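Local coordinates for protein succinylglutamate desuccinylase (Chromobacterium violaceum, PDB 1YW4) that probably hydrolyses N-succinyl-L-glutamate to succinate and L-glutamate, the last step of arginine degradation by the AST pathway, using one zinc ion per subunit, at residues Val65-Gly68 / Met69-Ile73; Gly101-Asp104 / Met105-Phe109; Phe7-His10 / Ala11-Ser15; Asn196-Ser199 / Tyr200-Gln204; Gly231-Gly234 / Ala235-Leu239. One frame throughout, in Å; residues are numbered along the deposited sequence.

Contact 1: Val65-Gly68 / Met69-Ile73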
loop_
_atom_site.group_PDB
_atom_site.type_symbol
_atom_site.label_atom_id
_atom_site.label_comp_id
_atom_site.label_asym_id
_atom_site.label_seq_id
_atom_site.Cartn_x
_atom_site.Cartn_y
_atom_site.Cartn_z
ATOM N N VAL A 65 -26.384 -0.641 24.570
ATOM C CA VAL A 65 -26.517 0.649 23.892
ATOM C C VAL A 65 -27.663 0.618 22.879
ATOM O O VAL A 65 -28.439 1.570 22.770
ATOM C CB VAL A 65 -25.219 1.049 23.162
ATOM C CG1 VAL A 65 -25.461 2.300 22.298
ATOM C CG2 VAL A 65 -24.121 1.330 24.180
ATOM N N VAL A 66 -27.768 -0.479 22.139
ATOM C CA VAL A 66 -28.845 -0.606 21.168
ATOM C C VAL A 66 -30.176 -0.686 21.905
ATOM O O VAL A 66 -31.109 0.054 21.598
ATOM C CB VAL A 66 -28.680 -1.870 20.297
ATOM C CG1 VAL A 66 -29.942 -2.108 19.467
ATOM C CG2 VAL A 66 -27.479 -1.704 19.376
ATOM N N ASP A 67 -30.257 -1.574 22.887
ATOM C CA ASP A 67 -31.489 -1.741 23.646
ATOM C C ASP A 67 -31.959 -0.425 24.283
ATOM O O ASP A 67 -33.158 -0.151 24.329
ATOM C CB ASP A 67 -31.307 -2.820 24.716
ATOM C CG ASP A 67 -32.621 -3.267 25.319
ATOM O OD1 ASP A 67 -33.540 -3.635 24.548
ATOM O OD2 ASP A 67 -32.738 -3.256 26.561
ATOM N N GLY A 68 -31.017 0.377 24.771
ATOM C CA GLY A 68 -31.369 1.653 25.369
ATOM C C GLY A 68 -32.031 2.575 24.353
ATOM O O GLY A 68 -33.014 3.252 24.662
HETATM N N MSE A 69 -31.490 2.592 23.139
HETATM C CA MSE A 69 -32.027 3.412 22.065
HETATM C C MSE A 69 -33.444 2.969 21.723
HETATM O O MSE A 69 -34.317 3.799 21.544
HETATM C CB MSE A 69 -31.165 3.307 20.803
HETATM C CG MSE A 69 -29.774 3.904 20.906
HETATM SE SE MSE A 69 -28.934 4.034 19.155
HETATM C CE MSE A 69 -28.744 2.152 18.778
ATOM N N LEU A 70 -33.670 1.661 21.629
ATOM C CA LEU A 70 -35.003 1.155 21.304
ATOM C C LEU A 70 -36.027 1.546 22.365
ATOM O O LEU A 70 -37.160 1.914 22.048
ATOM C CB LEU A 70 -34.972 -0.366 21.145
ATOM C CG LEU A 70 -34.103 -0.844 19.977
ATOM C CD1 LEU A 70 -34.002 -2.372 19.966
ATOM C CD2 LEU A 70 -34.699 -0.321 18.671
ATOM N N THR A 71 -35.631 1.464 23.630
ATOM C CA THR A 71 -36.540 1.831 24.705
ATOM C C THR A 71 -36.883 3.320 24.617
ATOM O O THR A 71 -38.033 3.713 24.825
ATOM C CB THR A 71 -35.937 1.518 26.085
ATOM O OG1 THR A 71 -35.567 0.133 26.140
ATOM C CG2 THR A 71 -36.963 1.785 27.185
ATOM N N ASP A 72 -35.895 4.150 24.290
ATOM C CA ASP A 72 -36.151 5.585 24.169
ATOM C C ASP A 72 -37.088 5.891 23.010
ATOM O O ASP A 72 -37.937 6.782 23.103
ATOM C CB ASP A 72 -34.846 6.367 24.003
ATOM C CG ASP A 72 -34.081 6.496 25.309
ATOM O OD1 ASP A 72 -34.691 6.277 26.370
ATOM O OD2 ASP A 72 -32.881 6.825 25.281
ATOM N N ILE A 73 -36.938 5.151 21.918
ATOM C CA ILE A 73 -37.798 5.359 20.762
ATOM C C ILE A 73 -39.235 4.999 21.128
ATOM O O ILE A 73 -40.166 5.761 20.858
ATOM C CB ILE A 73 -37.338 4.498 19.564
ATOM C CG1 ILE A 73 -35.975 4.992 19.079
ATOM C CG2 ILE A 73 -38.376 4.561 18.441
ATOM C CD1 ILE A 73 -35.454 4.284 17.856
HETATM O O HOH W 1 -33.802 -1.112 27.817
#
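T71 doubles back on D67 one helical turn earlier. Its backbone N donates to D67 O over 3.0 Å (N-H...O 159°), and chi1 (-55°) sets T71 OG1 beside its own backbone N, 3.0 Å from D67 O. Whether the hydroxyl gives its proton to D67 O is unsettled, since P5 O also lies within reach. A water bridges the two side chains: it donates to D67 OD2 at 2.7 Å and lies 2.7 Å from T71 OG1. D67 is held more firmly from outside, OD1 by L8 N and OD2 by S6 OG, so its carboxylate ties the N-terminal segment to this helix. The regular i to i+4 bonds continue through L70 N to V66 O at 3.0 Å and D72 N to G68 O.

On another side of the helix the contact is apolar. V66 forks: CG1 reaches L70 CD1 at 4.1 Å, the two side chains running alongside each other, while CG2 meets CE of selenomethionine M69 at the same distance. The M69 chain bends at its last torsion (chi3 -67°), which folds the methyl back to 3.7 Å from V66 CA.

Within the strand 48-53, helix 61-75, strand 83-88 beta-alpha-beta unit, V66 and L70 pack on strand 83-88, M69 faces helix 230-241, and F7 of helix 7-12 covers D67 and L70.

Contact 2: Gly101-Asp104 / Met105-Phe109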
loop_
_atom_site.group_PDB
_atom_site.type_symbol
_atom_site.label_atom_id
_atom_site.label_comp_id
_atom_site.label_asym_id
_atom_site.label_seq_id
_atom_site.Cartn_x
_atom_site.Cartn_y
_atom_site.Cartn_z
ATOM N N GLY A 101 -21.822 -21.049 20.814
ATOM C CA GLY A 101 -22.059 -22.364 21.376
ATOM C C GLY A 101 -21.292 -23.474 20.681
ATOM O O GLY A 101 -20.594 -24.251 21.328
ATOM N N ASN A 102 -21.408 -23.542 19.360
ATOM C CA ASN A 102 -20.743 -24.583 18.589
ATOM C C ASN A 102 -19.736 -24.045 17.589
ATOM O O ASN A 102 -18.662 -24.615 17.418
ATOM C CB ASN A 102 -21.792 -25.408 17.845
ATOM C CG ASN A 102 -22.781 -26.059 18.775
ATOM O OD1 ASN A 102 -23.969 -26.172 18.459
ATOM N ND2 ASN A 102 -22.301 -26.500 19.931
ATOM N N TYR A 103 -20.094 -22.942 16.936
ATOM C CA TYR A 103 -19.246 -22.330 15.919
ATOM C C TYR A 103 -19.421 -20.805 15.900
ATOM O O TYR A 103 -20.530 -20.296 16.088
ATOM C CB TYR A 103 -19.630 -22.922 14.564
ATOM C CG TYR A 103 -18.557 -22.888 13.506
ATOM C CD1 TYR A 103 -18.330 -21.739 12.750
ATOM C CD2 TYR A 103 -17.800 -24.029 13.219
ATOM C CE1 TYR A 103 -17.384 -21.724 11.725
ATOM C CE2 TYR A 103 -16.850 -24.025 12.197
ATOM C CZ TYR A 103 -16.653 -22.870 11.453
ATOM O OH TYR A 103 -15.754 -22.872 10.416
ATOM N N ASP A 104 -18.319 -20.095 15.679
ATOM C CA ASP A 104 -18.304 -18.633 15.612
ATOM C C ASP A 104 -19.254 -18.178 14.498
ATOM O O ASP A 104 -18.985 -18.402 13.313
ATOM C CB ASP A 104 -16.876 -18.145 15.311
ATOM C CG ASP A 104 -16.733 -16.627 15.381
ATOM O OD1 ASP A 104 -17.688 -15.908 15.022
ATOM O OD2 ASP A 104 -15.647 -16.152 15.776
HETATM N N MSE A 105 -20.357 -17.540 14.872
HETATM C CA MSE A 105 -21.318 -17.091 13.878
HETATM C C MSE A 105 -20.715 -16.117 12.887
HETATM O O MSE A 105 -21.102 -16.106 11.718
HETATM C CB MSE A 105 -22.543 -16.462 14.544
HETATM C CG MSE A 105 -23.656 -16.090 13.561
HETATM SE SE MSE A 105 -25.309 -15.647 14.469
HETATM C CE MSE A 105 -25.822 -17.439 14.969
ATOM N N ASN A 106 -19.760 -15.298 13.317
ATOM C CA ASN A 106 -19.195 -14.374 12.351
ATOM C C ASN A 106 -18.204 -15.041 11.417
ATOM O O ASN A 106 -17.363 -14.390 10.799
ATOM C CB ASN A 106 -18.576 -13.147 13.010
ATOM C CG ASN A 106 -18.855 -11.886 12.205
ATOM O OD1 ASN A 106 -19.829 -11.843 11.451
ATOM N ND2 ASN A 106 -18.023 -10.862 12.362
ATOM N N ARG A 107 -18.315 -16.358 11.335
ATOM C CA ARG A 107 -17.504 -17.144 10.422
ATOM C C ARG A 107 -18.507 -17.966 9.606
ATOM O O ARG A 107 -18.118 -18.788 8.778
ATOM C CB ARG A 107 -16.568 -18.085 11.182
ATOM C CG ARG A 107 -15.397 -17.411 11.870
ATOM C CD ARG A 107 -14.481 -18.455 12.477
ATOM N NE ARG A 107 -14.041 -19.420 11.465
ATOM C CZ ARG A 107 -13.498 -20.601 11.741
ATOM N NH1 ARG A 107 -13.129 -21.411 10.756
ATOM N NH2 ARG A 107 -13.333 -20.976 13.005
ATOM N N LEU A 108 -19.799 -17.740 9.845
ATOM C CA LEU A 108 -20.842 -18.485 9.135
ATOM C C LEU A 108 -21.664 -17.697 8.113
ATOM O O LEU A 108 -22.604 -18.238 7.516
ATOM C CB LEU A 108 -21.785 -19.143 10.139
ATOM C CG LEU A 108 -21.175 -20.280 10.966
ATOM C CD1 LEU A 108 -22.176 -20.728 12.013
ATOM C CD2 LEU A 108 -20.793 -21.451 10.046
ATOM N N PHE A 109 -21.328 -16.426 7.921
ATOM C CA PHE A 109 -22.028 -15.607 6.944
ATOM C C PHE A 109 -21.378 -15.761 5.565
ATOM O O PHE A 109 -20.426 -16.529 5.399
ATOM C CB PHE A 109 -22.034 -14.132 7.371
ATOM C CG PHE A 109 -22.892 -13.853 8.577
ATOM C CD1 PHE A 109 -22.319 -13.728 9.844
ATOM C CD2 PHE A 109 -24.281 -13.729 8.444
ATOM C CE1 PHE A 109 -23.113 -13.484 10.972
ATOM C CE2 PHE A 109 -25.090 -13.488 9.562
ATOM C CZ PHE A 109 -24.506 -13.365 10.831
#
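D104 OD1 serves two donors. Within the contact N106 N lies 2.8 Å from D104 OD1, a weak bond because it is bent to 130°, in the pattern of an Asx turn; from outside, H56 NE2 bonds to the same oxygen. H56 is a zinc ligand, so D104 is a second-shell residue that probably helps to orient that imidazole, and the weak bond from N106 may help hold D104. The carboxylate gets there with CG anti to the backbone N (chi1 -173°). Behind it the chain makes a single 3-10 turn, 105-107: L108 N donates to M105 O at 2.8 Å, and R107 N to D104 O, the last less certain because R107 N is crowded in the model.

R107 then folds back over the preceding residues. Its CD rests 3.7 Å from D104 CB, and its CB lies at the edge of the Y103 ring. A bend at chi3 brings the guanidinium to Y103, whose OH sits over one of its faces 3.0 Å from R107 NH1, too badly angled for a hydrogen bond; the two planes are 41° apart. L108 supports the same ring from another direction, CG 3.7 Å from Y103 CD1.

The turn belongs to the loop between helices 91-96 and 120-137. M105 and L108 pack on helix 120-137, while N106 touches H149 on strand 143-151 and bonds through OD1 to F198 N.

Contact 3: Phe7-His10 / Ala11-Ser15; sequences FLQH and ALSSS
F7 opens the contact through its backbone, with O accepting from A11 N at 3.1 Å; its ring instead meets W21 edge-to-face and packs on helix 61-75. L8 follows, O bonded to L12 N, and both its methyls touch L12: CD1 meets L12 CD1 at 3.7 Å, while CD2 approaches L12 CG. Q9 holds S13 twice. Its O accepts from S13 N over a short 2.7 Å, and its side chain, bent at chi2 (55°), curls round to donate NE2 to S13 OG. That bond is 3.2 Å long, almost straight (174°) and in the amide plane. H10 ends the row by reaching past the helix end to S15. S15 CB lies above the rim of the ring, beside ND1 and CE1, 3.4 Å from H10 CE1, with S15 N over one ring face. One water in the ring plane joins H10 ND1 and S15 OG, 2.6 Å from each.

The helix stops here: S14 has positive phi (33°), and S15 N makes a weak six-to-one bond to H10 O, as in a Schellman-like ending. A11 and L12 pack on helix 91-96. Chemically the short helix is two-sided. F7, A11 and the H10 ring pack against W31, with H10 ND1 turned to the water; the Q9 NE2 to S13 OG bond and that water add side-chain links beside the backbone bonds of the helix end.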
loop_
_atom_site.group_PDB
_atom_site.type_symbol
_atom_site.label_atom_id
_atom_site.label_comp_id
_atom_site.label_asym_id
_atom_site.label_seq_id
_atom_site.Cartn_x
_atom_site.Cartn_y
_atom_site.Cartn_z
ATOM N N PHE A 7 -36.483 -4.280 24.596
ATOM C CA PHE A 7 -36.586 -5.068 23.380
ATOM C C PHE A 7 -35.713 -6.309 23.552
ATOM O O PHE A 7 -36.104 -7.415 23.181
ATOM C CB PHE A 7 -36.122 -4.237 22.174
ATOM C CG PHE A 7 -37.138 -3.207 21.718
ATOM C CD1 PHE A 7 -37.726 -3.302 20.464
ATOM C CD2 PHE A 7 -37.522 -2.158 22.556
ATOM C CE1 PHE A 7 -38.683 -2.378 20.036
ATOM C CE2 PHE A 7 -38.484 -1.223 22.135
ATOM C CZ PHE A 7 -39.061 -1.337 20.877
ATOM N N LEU A 8 -34.541 -6.120 24.149
ATOM C CA LEU A 8 -33.607 -7.212 24.367
ATOM C C LEU A 8 -34.202 -8.330 25.216
ATOM O O LEU A 8 -34.146 -9.505 24.842
ATOM C CB LEU A 8 -32.320 -6.671 25.014
ATOM C CG LEU A 8 -31.186 -7.642 25.403
ATOM C CD1 LEU A 8 -31.422 -8.133 26.802
ATOM C CD2 LEU A 8 -31.074 -8.810 24.411
ATOM N N GLN A 9 -34.790 -7.965 26.351
ATOM C CA GLN A 9 -35.378 -8.952 27.248
ATOM C C GLN A 9 -36.547 -9.684 26.591
ATOM O O GLN A 9 -36.765 -10.873 26.829
ATOM C CB GLN A 9 -35.846 -8.284 28.543
ATOM C CG GLN A 9 -35.938 -9.257 29.688
ATOM C CD GLN A 9 -34.618 -9.979 29.905
ATOM O OE1 GLN A 9 -33.585 -9.355 30.163
ATOM N NE2 GLN A 9 -34.643 -11.299 29.784
ATOM N N HIS A 10 -37.310 -8.968 25.774
ATOM C CA HIS A 10 -38.432 -9.587 25.088
ATOM C C HIS A 10 -37.885 -10.696 24.197
ATOM O O HIS A 10 -38.422 -11.797 24.168
ATOM C CB HIS A 10 -39.175 -8.569 24.226
ATOM C CG HIS A 10 -40.287 -9.164 23.423
ATOM N ND1 HIS A 10 -41.504 -9.509 23.972
ATOM C CD2 HIS A 10 -40.352 -9.515 22.116
ATOM C CE1 HIS A 10 -42.270 -10.044 23.037
ATOM N NE2 HIS A 10 -41.594 -10.060 21.902
ATOM N N ALA A 11 -36.812 -10.377 23.473
ATOM C CA ALA A 11 -36.149 -11.310 22.563
ATOM C C ALA A 11 -35.589 -12.522 23.305
ATOM O O ALA A 11 -35.693 -13.654 22.830
ATOM C CB ALA A 11 -35.019 -10.594 21.819
ATOM N N LEU A 12 -34.986 -12.282 24.464
ATOM C CA LEU A 12 -34.426 -13.370 25.255
ATOM C C LEU A 12 -35.519 -14.200 25.917
ATOM O O LEU A 12 -35.468 -15.429 25.901
ATOM C CB LEU A 12 -33.490 -12.830 26.336
ATOM C CG LEU A 12 -32.131 -12.303 25.874
ATOM C CD1 LEU A 12 -31.370 -11.774 27.082
ATOM C CD2 LEU A 12 -31.341 -13.421 25.197
ATOM N N SER A 13 -36.507 -13.525 26.497
ATOM C CA SER A 13 -37.604 -14.209 27.179
ATOM C C SER A 13 -38.651 -14.719 26.203
ATOM O O SER A 13 -39.648 -15.317 26.608
ATOM C CB SER A 13 -38.260 -13.275 28.198
ATOM O OG SER A 13 -37.364 -12.985 29.256
ATOM N N SER A 14 -38.404 -14.472 24.919
ATOM C CA SER A 14 -39.287 -14.901 23.838
ATOM C C SER A 14 -40.753 -14.890 24.244
ATOM O O SER A 14 -41.441 -15.906 24.136
ATOM C CB SER A 14 -38.896 -16.306 23.377
ATOM O OG SER A 14 -37.522 -16.367 23.032
ATOM N N SER A 15 -41.231 -13.742 24.711
ATOM C CA SER A 15 -42.622 -13.623 25.127
ATOM C C SER A 15 -43.558 -14.039 23.999
ATOM O O SER A 15 -44.515 -14.785 24.216
ATOM C CB SER A 15 -42.924 -12.189 25.557
ATOM O OG SER A 15 -42.156 -11.836 26.696
HETATM O O HOH W 2 -42.127 -9.210 26.496
#

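Contact 4: Asn196-Ser199 / Tyr200-Gln204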
loop_
_atom_site.group_PDB
_atom_site.type_symbol
_atom_site.label_atom_id
_atom_site.label_comp_id
_atom_site.label_asym_id
_atom_site.label_seq_id
_atom_site.Cartn_x
_atom_site.Cartn_y
_atom_site.Cartn_z
ATOM N N ASN A 196 -16.169 -14.288 5.718
ATOM C CA ASN A 196 -17.459 -14.868 6.062
ATOM C C ASN A 196 -18.100 -14.129 7.213
ATOM O O ASN A 196 -18.707 -14.731 8.097
ATOM C CB ASN A 196 -17.276 -16.346 6.392
ATOM C CG ASN A 196 -16.699 -17.107 5.229
ATOM O OD1 ASN A 196 -17.148 -16.929 4.102
ATOM N ND2 ASN A 196 -15.705 -17.951 5.485
ATOM N N THR A 197 -17.963 -12.805 7.177
ATOM C CA THR A 197 -18.514 -11.930 8.205
ATOM C C THR A 197 -19.842 -11.323 7.774
ATOM O O THR A 197 -20.162 -11.258 6.589
ATOM C CB THR A 197 -17.559 -10.784 8.517
ATOM O OG1 THR A 197 -17.301 -10.054 7.316
ATOM C CG2 THR A 197 -16.253 -11.316 9.074
ATOM N N PHE A 198 -20.618 -10.874 8.746
ATOM C CA PHE A 198 -21.908 -10.297 8.444
ATOM C C PHE A 198 -21.744 -9.011 7.632
ATOM O O PHE A 198 -22.488 -8.779 6.679
ATOM C CB PHE A 198 -22.669 -10.029 9.749
ATOM C CG PHE A 198 -24.154 -9.848 9.567
ATOM C CD1 PHE A 198 -24.784 -10.260 8.391
ATOM C CD2 PHE A 198 -24.926 -9.268 10.575
ATOM C CE1 PHE A 198 -26.164 -10.098 8.219
ATOM C CE2 PHE A 198 -26.303 -9.103 10.411
ATOM C CZ PHE A 198 -26.923 -9.518 9.225
ATOM N N SER A 199 -20.764 -8.182 7.990
ATOM C CA SER A 199 -20.558 -6.929 7.265
ATOM C C SER A 199 -20.120 -7.160 5.811
ATOM O O SER A 199 -20.398 -6.342 4.933
ATOM C CB SER A 199 -19.546 -6.025 7.988
ATOM O OG SER A 199 -18.247 -6.575 7.976
ATOM N N TYR A 200 -19.423 -8.261 5.550
ATOM C CA TYR A 200 -19.018 -8.548 4.182
ATOM C C TYR A 200 -20.279 -8.941 3.404
ATOM O O TYR A 200 -20.518 -8.445 2.302
ATOM C CB TYR A 200 -18.016 -9.704 4.130
ATOM C CG TYR A 200 -17.661 -10.080 2.713
ATOM C CD1 TYR A 200 -16.943 -9.204 1.907
ATOM C CD2 TYR A 200 -18.103 -11.279 2.155
ATOM C CE1 TYR A 200 -16.677 -9.504 0.583
ATOM C CE2 TYR A 200 -17.844 -11.594 0.832
ATOM C CZ TYR A 200 -17.131 -10.699 0.052
ATOM O OH TYR A 200 -16.869 -10.987 -1.262
ATOM N N PHE A 201 -21.083 -9.828 3.992
ATOM C CA PHE A 201 -22.316 -10.287 3.352
ATOM C C PHE A 201 -23.212 -9.133 2.920
ATOM O O PHE A 201 -23.646 -9.079 1.767
ATOM C CB PHE A 201 -23.120 -11.209 4.284
ATOM C CG PHE A 201 -24.486 -11.558 3.746
ATOM C CD1 PHE A 201 -24.625 -12.457 2.685
ATOM C CD2 PHE A 201 -25.625 -10.919 4.236
ATOM C CE1 PHE A 201 -25.877 -12.709 2.115
ATOM C CE2 PHE A 201 -26.882 -11.164 3.673
ATOM C CZ PHE A 201 -27.008 -12.058 2.610
ATOM N N THR A 202 -23.494 -8.203 3.830
ATOM C CA THR A 202 -24.371 -7.085 3.476
ATOM C C THR A 202 -23.723 -6.149 2.460
ATOM O O THR A 202 -24.378 -5.675 1.526
ATOM C CB THR A 202 -24.824 -6.286 4.729
ATOM O OG1 THR A 202 -23.684 -5.843 5.469
ATOM C CG2 THR A 202 -25.701 -7.160 5.623
ATOM N N SER A 203 -22.430 -5.903 2.621
ATOM C CA SER A 203 -21.728 -5.033 1.684
ATOM C C SER A 203 -21.731 -5.610 0.265
ATOM O O SER A 203 -21.986 -4.892 -0.698
ATOM C CB SER A 203 -20.283 -4.817 2.138
ATOM O OG SER A 203 -19.554 -4.090 1.172
ATOM N N GLN A 204 -21.461 -6.906 0.143
ATOM C CA GLN A 204 -21.399 -7.545 -1.163
ATOM C C GLN A 204 -22.743 -8.008 -1.732
ATOM O O GLN A 204 -23.103 -7.657 -2.856
ATOM C CB GLN A 204 -20.444 -8.738 -1.104
ATOM C CG GLN A 204 -19.952 -9.219 -2.464
ATOM C CD GLN A 204 -19.318 -8.104 -3.285
ATOM O OE1 GLN A 204 -18.499 -7.334 -2.780
ATOM N NE2 GLN A 204 -19.690 -8.019 -4.558
#
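T197 and Y200 form the tight end of this contact. T197 is the N-cap of helix 198-205: its OG1 lies 3.3 Å from both Y200 N and Y200 CB, and the bond from Y200 N (143°) caps the first turn. OG1 sits between the backbone N and the carbonyl carbon (chi1 58°), a crowded position that turns it inward to the waiting N-H. T197 O is used as well, taking F201 N at 3.1 Å nearly straight (169°) and, weakly, Y200 N. The next turns are knitted by T202 N to F198 O and by S203 N to S199 O, the latter donor standing well above the carbonyl plane, and S203 CB is pressed to 3.2 Å from S199 O.

The buried apolar side chains touch each other lightly, packing mainly on neighbouring elements. F198 CE1 reaches T202 CG2 at 3.9 Å and F201 CD2 at 4.1 Å. F201 CD2 lies at the edge of the F198 ring, near its plane; the two side chains cross obliquely. F198 takes its stack elsewhere, on F109. The loose ends are N196 and Q204, both partly exposed, as is T197 despite its close cap; Q204 CB lies over a face of the Y200 ring, whose OH bonds to H167 NE2.

Among its neighbours the helix is well enclosed. S199 OG bonds to T212 OG1 and, with T202 and S203, S199 touches strand 209-215; F198 also lies against strand 143-151, which carries zinc ligand H149, and with F201 meets helix 120-137.

Contact 5: Gly231-Gly234 / Ala235-Leu239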
loop_
_atom_site.group_PDB
_atom_site.type_symbol
_atom_site.label_atom_id
_atom_site.label_comp_id
_atom_site.label_asym_id
_atom_site.label_seq_id
_atom_site.Cartn_x
_atom_site.Cartn_y
_atom_site.Cartn_z
ATOM N N GLY A 231 -19.576 8.084 22.245
ATOM C CA GLY A 231 -19.368 8.453 20.858
ATOM C C GLY A 231 -20.261 7.713 19.882
ATOM O O GLY A 231 -20.970 8.325 19.081
ATOM N N ILE A 232 -20.233 6.386 19.947
ATOM C CA ILE A 232 -21.038 5.578 19.045
ATOM C C ILE A 232 -22.518 5.750 19.383
ATOM O O ILE A 232 -23.374 5.781 18.497
ATOM C CB ILE A 232 -20.611 4.079 19.132
ATOM C CG1 ILE A 232 -20.741 3.410 17.758
ATOM C CG2 ILE A 232 -21.425 3.352 20.177
ATOM C CD1 ILE A 232 -22.129 3.389 17.193
ATOM N N ASP A 233 -22.813 5.889 20.671
ATOM C CA ASP A 233 -24.189 6.060 21.121
ATOM C C ASP A 233 -24.814 7.343 20.569
ATOM O O ASP A 233 -25.917 7.320 20.018
ATOM C CB ASP A 233 -24.239 6.063 22.646
ATOM C CG ASP A 233 -25.654 6.160 23.182
ATOM O OD1 ASP A 233 -26.517 5.375 22.743
ATOM O OD2 ASP A 233 -25.905 7.020 24.048
ATOM N N GLY A 234 -24.108 8.461 20.718
ATOM C CA GLY A 234 -24.620 9.723 20.217
ATOM C C GLY A 234 -24.678 9.750 18.700
ATOM O O GLY A 234 -25.627 10.272 18.111
ATOM N N ALA A 235 -23.661 9.179 18.060
ATOM C CA ALA A 235 -23.614 9.148 16.607
ATOM C C ALA A 235 -24.757 8.299 16.054
ATOM O O ALA A 235 -25.321 8.609 15.006
ATOM C CB ALA A 235 -22.277 8.602 16.143
ATOM N N LEU A 236 -25.104 7.235 16.772
ATOM C CA LEU A 236 -26.184 6.344 16.355
ATOM C C LEU A 236 -27.534 7.014 16.591
ATOM O O LEU A 236 -28.395 7.020 15.709
ATOM C CB LEU A 236 -26.103 5.026 17.127
ATOM C CG LEU A 236 -26.003 3.712 16.346
ATOM C CD1 LEU A 236 -25.155 3.862 15.095
ATOM C CD2 LEU A 236 -25.424 2.639 17.276
ATOM N N ARG A 237 -27.724 7.579 17.775
ATOM C CA ARG A 237 -28.982 8.262 18.069
ATOM C C ARG A 237 -29.186 9.418 17.083
ATOM O O ARG A 237 -30.311 9.709 16.674
ATOM C CB ARG A 237 -28.983 8.789 19.507
ATOM C CG ARG A 237 -29.105 7.709 20.569
ATOM C CD ARG A 237 -28.832 8.275 21.955
ATOM N NE ARG A 237 -29.001 7.272 23.004
ATOM C CZ ARG A 237 -30.156 7.006 23.606
ATOM N NH1 ARG A 237 -31.254 7.670 23.274
ATOM N NH2 ARG A 237 -30.219 6.066 24.533
ATOM N N GLY A 238 -28.090 10.066 16.694
ATOM C CA GLY A 238 -28.182 11.174 15.756
ATOM C C GLY A 238 -28.533 10.703 14.357
ATOM O O GLY A 238 -29.202 11.402 13.593
ATOM N N LEU A 239 -28.073 9.506 14.015
ATOM C CA LEU A 239 -28.361 8.944 12.708
ATOM C C LEU A 239 -29.845 8.598 12.598
ATOM O O LEU A 239 -30.502 8.950 11.623
ATOM C CB LEU A 239 -27.512 7.687 12.473
ATOM C CG LEU A 239 -27.870 6.908 11.211
ATOM C CD1 LEU A 239 -27.727 7.819 10.003
ATOM C CD2 LEU A 239 -26.974 5.684 11.075
HETATM O O HOH W 3 -28.363 3.689 24.412
#
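R237 stretches back along the helix over D233, touching it from CB to NE. CB lies 3.4 Å from D233 O and CG 3.3 Å from the same carbonyl, which also accepts R237 N. The chain then runs extended, passing CD beside D233 OD1 and placing NE 3.1 Å from it. NE to OD1 is the salt bridge; the donor comes from the syn side, 31° out of the carboxylate plane. NE also makes a weak 3.3 Å bond to D233 OD2, so both oxygens share one N-H while the carboxylate and guanidinium planes stand 84° apart. At the tip NH2 donates to a water 3.0 Å away that itself donates to D233 OD1, and NH1 makes a salt bridge with D72 OD2 of helix 61-75. The guanidinium is thus fixed between two carboxylates.

I232 and L236 run alongside each other on a different side of the helix. I232 CD1 is squeezed to 3.4 Å from L236 CD2, closer than ordinary carbon packing.

Helix 230-241 lies beside helix 61-75, where D233, L236 and R237 all touch M69. L236 also reaches L51 of strand 48-53 and, with A235, packs on W179 of helix 174-181.

Overall arrangement
The five contacts fall into two groups. Contacts 3, 1 and 5 form a chain of touching helices: L8 N of contact 3 lies 2.7 Å from D67 OD1 of contact 1, and D72 OD2 of contact 1 makes a 2.7 Å salt bridge with R237 NH1 of contact 5. Contacts 2 and 4 meet beside the zinc site, where F109 N lies 3.1 Å from N196 O. The nearest side-chain atoms of N106 and T197 are about 6 and 9 Å from the zinc ion, against about 13 Å for V66 and 14 Å for I232. E214, the predicted active-site residue, is about 10 Å from the I232 side chain.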